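Local coordinates for SA0254 protein (Staphylococcus aureus subsp. aureus, PDB 2OOI), which is probably the effector-binding UTRA domain of a GntR/HutC-type transcriptional regulator, sensing a small molecule and pairing with a second copy, at the interface of chains A and B. Coordinates in Å, arbitrary orientation; residue numbers count along the deposited sequence, not the author numbering. Chains: chain A/B, SA0254 protein.

Contact 1: the interface of chains A and B. Residues chain A 157-160; chain B 102-105.
An intermolecular antiparallel beta-ladder joins the C-terminal strand 155-160 of chain A to strand 99-110 of chain B, pairing A:Tyr157 with B:Phe105, A:Ile158 with B:Ile104, A:Pro159 with B:Asp103 and A:Ser160 with B:Ser102. A:Ile158 and B:Ile104 bond to each other in both directions: A:Ile158 N donates a hydrogen bond to B:Ile104 O (2.8 Å), and B:Ile104 N donates one to A:Ile158 O (2.8 Å). Further on, A:Ser160 N donates to B:Ser102 O at 2.8 Å. A:Pro159, between them, has no backbone N-H to give, and its alpha-carbon packs over B:Ser102 O. On one side of the ladder A:Tyr157 spans two residues of chain B. With CG anti to the backbone N (chi1 166°), the ring leans along its strand in the direction of A:Ser160 and over to chain B, which carries the phenol OH to B:Asp103, where it donates to OD1 (2.9 Å). The carboxylate oxygen lies in the plane of the tyrosine ring, at its edge, but the hydroxyl meets it from above the carboxylate plane, the two planes being 42° apart. CD1 of the same tyrosine lies over one face of the B:Phe105 ring, toward its rim and 3.5 Å from CE1, the two rings inclined to each other. One aromatic side chain thus makes a polar contact at its hydroxyl end and an apolar one nearer its root, which should fix the register of the strands. On the opposite face of the ladder, A:Ser160 CB approaches B:Ser102 OG (3.4 Å), and the A:Ser160 hydroxyl lies beside the CD1 methyl of B:Ile104. The strand of chain A thereby extends a sheet of its partner close to its own C-terminus; the two-fold symmetry repeats this exchange with the chains reversed, a pairing that suggests a dimer, although the crystal alone does not prove it.

Contact 2: the interface of chains A and B. Residues chain A 5, 106, 128, 158; chain B 106, 128, 158.
The rings of A:Phe106 and B:Phe106 meet across the two-fold axis, reaching in from opposite directions; they lie nearly parallel (about 14° apart) in separate planes, offset so that their outer rims pass close without stacking squarely. The nearest atoms are the para carbons, A:Phe106 CZ and B:Phe106 CZ, 3.5 Å apart, and the neighbouring A:Phe106 CE1 and B:Phe106 CE1 follow at 3.8 Å. Contact is thus made by the far end of each ring, while the carbons next to CB stay back toward their own chains. Beside this pair a second symmetric couple forms: A:Ile158 and B:Ile158 point at each other tip to tip, their CD1 methyls 3.3 Å apart, a closeness that carries little weight at this resolution. In B:Ile158 an extended side chain (chi2 -171°) sends CD1 away from its strand and toward the axis. A:Val5, from a loop near the N-terminus, lies alongside and bridges the two couples. Its CG1 methyl lies 3.9 Å from CD1 of B:Ile158, whereas its CG2 methyl turns to B:Phe106 CZ (4.1 Å), the valine crossing the phenylalanine at about a right angle. Each branch of the valine therefore serves a different residue of chain B. Both phenylalanines place CG between the backbone N and the carbonyl carbon (chi1 63° in A:Phe106), a less common rotamer that swings the ring off the strand and into the partner. On the flank away from the isoleucines, the leucines contribute more loosely: B:Leu128 CD2 is 4.3 Å from A:Phe106 CE1, and CD1 of A:Leu128 is equally far from CD1 of B:Leu128. The patch is a hydrophobic cluster of carbon packing, likely to stabilise the pairing by excluding water. In the fold, strands 99-110 and 126-136 of each chain supply Phe106 and Leu128, and strand 155-160 of chain A and 156-160 of chain B bring in Ile158, so the cluster lies between the two sheets on the symmetry axis.

Contact 1: the interface of chains A and B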
# COMPACT_ATOMS: atom_id res chain seq x y z
N TYR A 157 4.69 5.17 -1.58
CA TYR A 157 4.01 6.39 -1.94
C TYR A 157 3.01 6.14 -3.03
O TYR A 157 3.24 5.33 -3.90
CB TYR A 157 5.01 7.44 -2.43
CG TYR A 157 4.32 8.59 -3.12
CD1 TYR A 157 3.55 9.49 -2.38
CD2 TYR A 157 4.41 8.77 -4.50
CE1 TYR A 157 2.89 10.56 -3.00
CE2 TYR A 157 3.75 9.83 -5.13
CZ TYR A 157 2.99 10.73 -4.37
OH TYR A 157 2.33 11.79 -4.96
N ILE A 158 1.89 6.84 -3.00
CA ILE A 158 1.03 6.84 -4.17
C ILE A 158 0.29 8.18 -4.28
O ILE A 158 -0.01 8.80 -3.28
CB ILE A 158 0.16 5.57 -4.23
CG1 ILE A 158 0.98 4.31 -4.39
CG2 ILE A 158 -0.87 5.62 -5.35
CD1 ILE A 158 0.10 3.10 -4.20
N PRO A 159 0.15 8.71 -5.51
CA PRO A 159 -0.72 9.86 -5.80
C PRO A 159 -2.11 9.48 -6.34
O PRO A 159 -2.21 8.78 -7.36
CB PRO A 159 0.06 10.61 -6.89
CG PRO A 159 1.06 9.62 -7.46
CD PRO A 159 0.91 8.31 -6.71
N SER A 160 -3.17 9.96 -5.66
CA SER A 160 -4.57 9.63 -5.99
C SER A 160 -5.31 10.74 -6.74
O SER A 160 -4.82 11.87 -6.83
CB SER A 160 -5.37 9.32 -4.72
OG SER A 160 -4.87 8.19 -4.05
N SER B 102 -5.10 13.47 -3.65
CA SER B 102 -4.36 13.26 -2.42
C SER B 102 -3.02 12.56 -2.62
O SER B 102 -2.80 11.90 -3.64
CB SER B 102 -5.21 12.47 -1.43
OG SER B 102 -5.53 11.20 -1.93
N ASP B 103 -2.13 12.76 -1.64
CA ASP B 103 -0.83 12.12 -1.57
C ASP B 103 -0.85 11.10 -0.46
O ASP B 103 -1.17 11.44 0.68
CB ASP B 103 0.27 13.13 -1.26
CG ASP B 103 0.52 14.07 -2.39
OD1 ASP B 103 0.57 13.60 -3.54
OD2 ASP B 103 0.61 15.30 -2.12
N ILE B 104 -0.48 9.88 -0.77
CA ILE B 104 -0.52 8.80 0.21
C ILE B 104 0.89 8.28 0.46
O ILE B 104 1.65 8.04 -0.48
CB ILE B 104 -1.36 7.67 -0.31
CG1 ILE B 104 -2.83 8.08 -0.31
CG2 ILE B 104 -1.14 6.43 0.52
CD1 ILE B 104 -3.70 7.25 -1.25
N PHE B 105 1.24 8.10 1.72
CA PHE B 105 2.53 7.55 2.09
C PHE B 105 2.28 6.38 3.02
O PHE B 105 1.49 6.52 3.94
CB PHE B 105 3.39 8.61 2.79
CG PHE B 105 3.61 9.85 1.96
CD1 PHE B 105 4.74 9.98 1.16
CD2 PHE B 105 2.67 10.86 1.94
CE1 PHE B 105 4.94 11.13 0.36
CE2 PHE B 105 2.87 12.00 1.17
CZ PHE B 105 4.01 12.13 0.37

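Contact 2: the interface of chains A and B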
# COMPACT_ATOMS: atom_id res chain seq x y z
N VAL A 5 3.79 2.62 -6.02
CA VAL A 5 3.05 1.40 -6.37
C VAL A 5 2.08 1.52 -7.55
O VAL A 5 1.78 0.52 -8.18
CB VAL A 5 2.18 0.87 -5.17
CG1 VAL A 5 1.98 -0.62 -5.29
CG2 VAL A 5 2.81 1.20 -3.81
N PHE A 106 -2.01 -6.36 -0.90
CA PHE A 106 -1.06 -6.46 0.21
C PHE A 106 -1.61 -6.39 1.66
O PHE A 106 -2.69 -5.86 1.94
CB PHE A 106 0.06 -5.46 0.03
CG PHE A 106 -0.39 -4.04 0.05
CD1 PHE A 106 -0.39 -3.31 1.25
CD2 PHE A 106 -0.78 -3.40 -1.12
CE1 PHE A 106 -0.78 -1.96 1.28
CE2 PHE A 106 -1.17 -2.06 -1.11
CZ PHE A 106 -1.17 -1.33 0.09
N LEU A 128 5.81 -6.57 4.95
CA LEU A 128 4.69 -6.38 4.04
C LEU A 128 4.66 -7.56 3.07
O LEU A 128 5.68 -7.87 2.44
CB LEU A 128 4.86 -5.10 3.25
CG LEU A 128 3.55 -4.69 2.55
CD1 LEU A 128 2.50 -4.18 3.62
CD2 LEU A 128 3.77 -3.68 1.44
N ILE A 158 1.89 6.84 -3.00
CA ILE A 158 1.03 6.84 -4.17
C ILE A 158 0.29 8.18 -4.28
O ILE A 158 -0.01 8.80 -3.28
CB ILE A 158 0.16 5.57 -4.23
CG1 ILE A 158 0.98 4.31 -4.39
CG2 ILE A 158 -0.87 5.62 -5.35
CD1 ILE A 158 0.10 3.10 -4.20
N PHE B 106 2.91 5.22 2.80
CA PHE B 106 2.80 4.19 3.82
C PHE B 106 4.04 3.35 4.06
O PHE B 106 4.83 3.10 3.16
CB PHE B 106 1.55 3.34 3.60
CG PHE B 106 1.57 2.51 2.34
CD1 PHE B 106 2.18 1.25 2.32
CD2 PHE B 106 0.89 2.94 1.20
CE1 PHE B 106 2.16 0.46 1.18
CE2 PHE B 106 0.88 2.17 0.04
CZ PHE B 106 1.51 0.91 0.04
N LEU B 128 0.45 -1.09 9.83
CA LEU B 128 0.71 -0.20 8.70
C LEU B 128 0.50 1.21 9.20
O LEU B 128 -0.56 1.53 9.74
CB LEU B 128 -0.27 -0.47 7.54
CG LEU B 128 0.10 0.13 6.17
CD1 LEU B 128 1.37 -0.53 5.65
CD2 LEU B 128 -1.00 -0.02 5.13
N ILE B 158 -4.89 -2.65 -4.89
CA ILE B 158 -4.76 -1.57 -5.88
C ILE B 158 -5.06 -2.10 -7.27
O ILE B 158 -4.50 -3.12 -7.69
CB ILE B 158 -3.38 -0.95 -5.91
CG1 ILE B 158 -3.00 -0.41 -4.54
CG2 ILE B 158 -3.34 0.16 -6.95
CD1 ILE B 158 -1.71 0.42 -4.56

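Contact 1 and contact 2 have C-alpha centres about 10 Å apart and belong to one continuous two-fold interface. They share A:Ile158, whose backbone serves the ladder of contact 1 while its side chain enters the apolar cluster of contact 2. Strand 99-110 also takes part in both, through consecutive residues of chain B. Strand pairing may therefore set the register that brings the hydrophobic side chains together at the axis, where they pack. The reciprocal ladder with chains exchanged would flank the cluster from the other half, a combination consistent with a dimer of the UTRA domain.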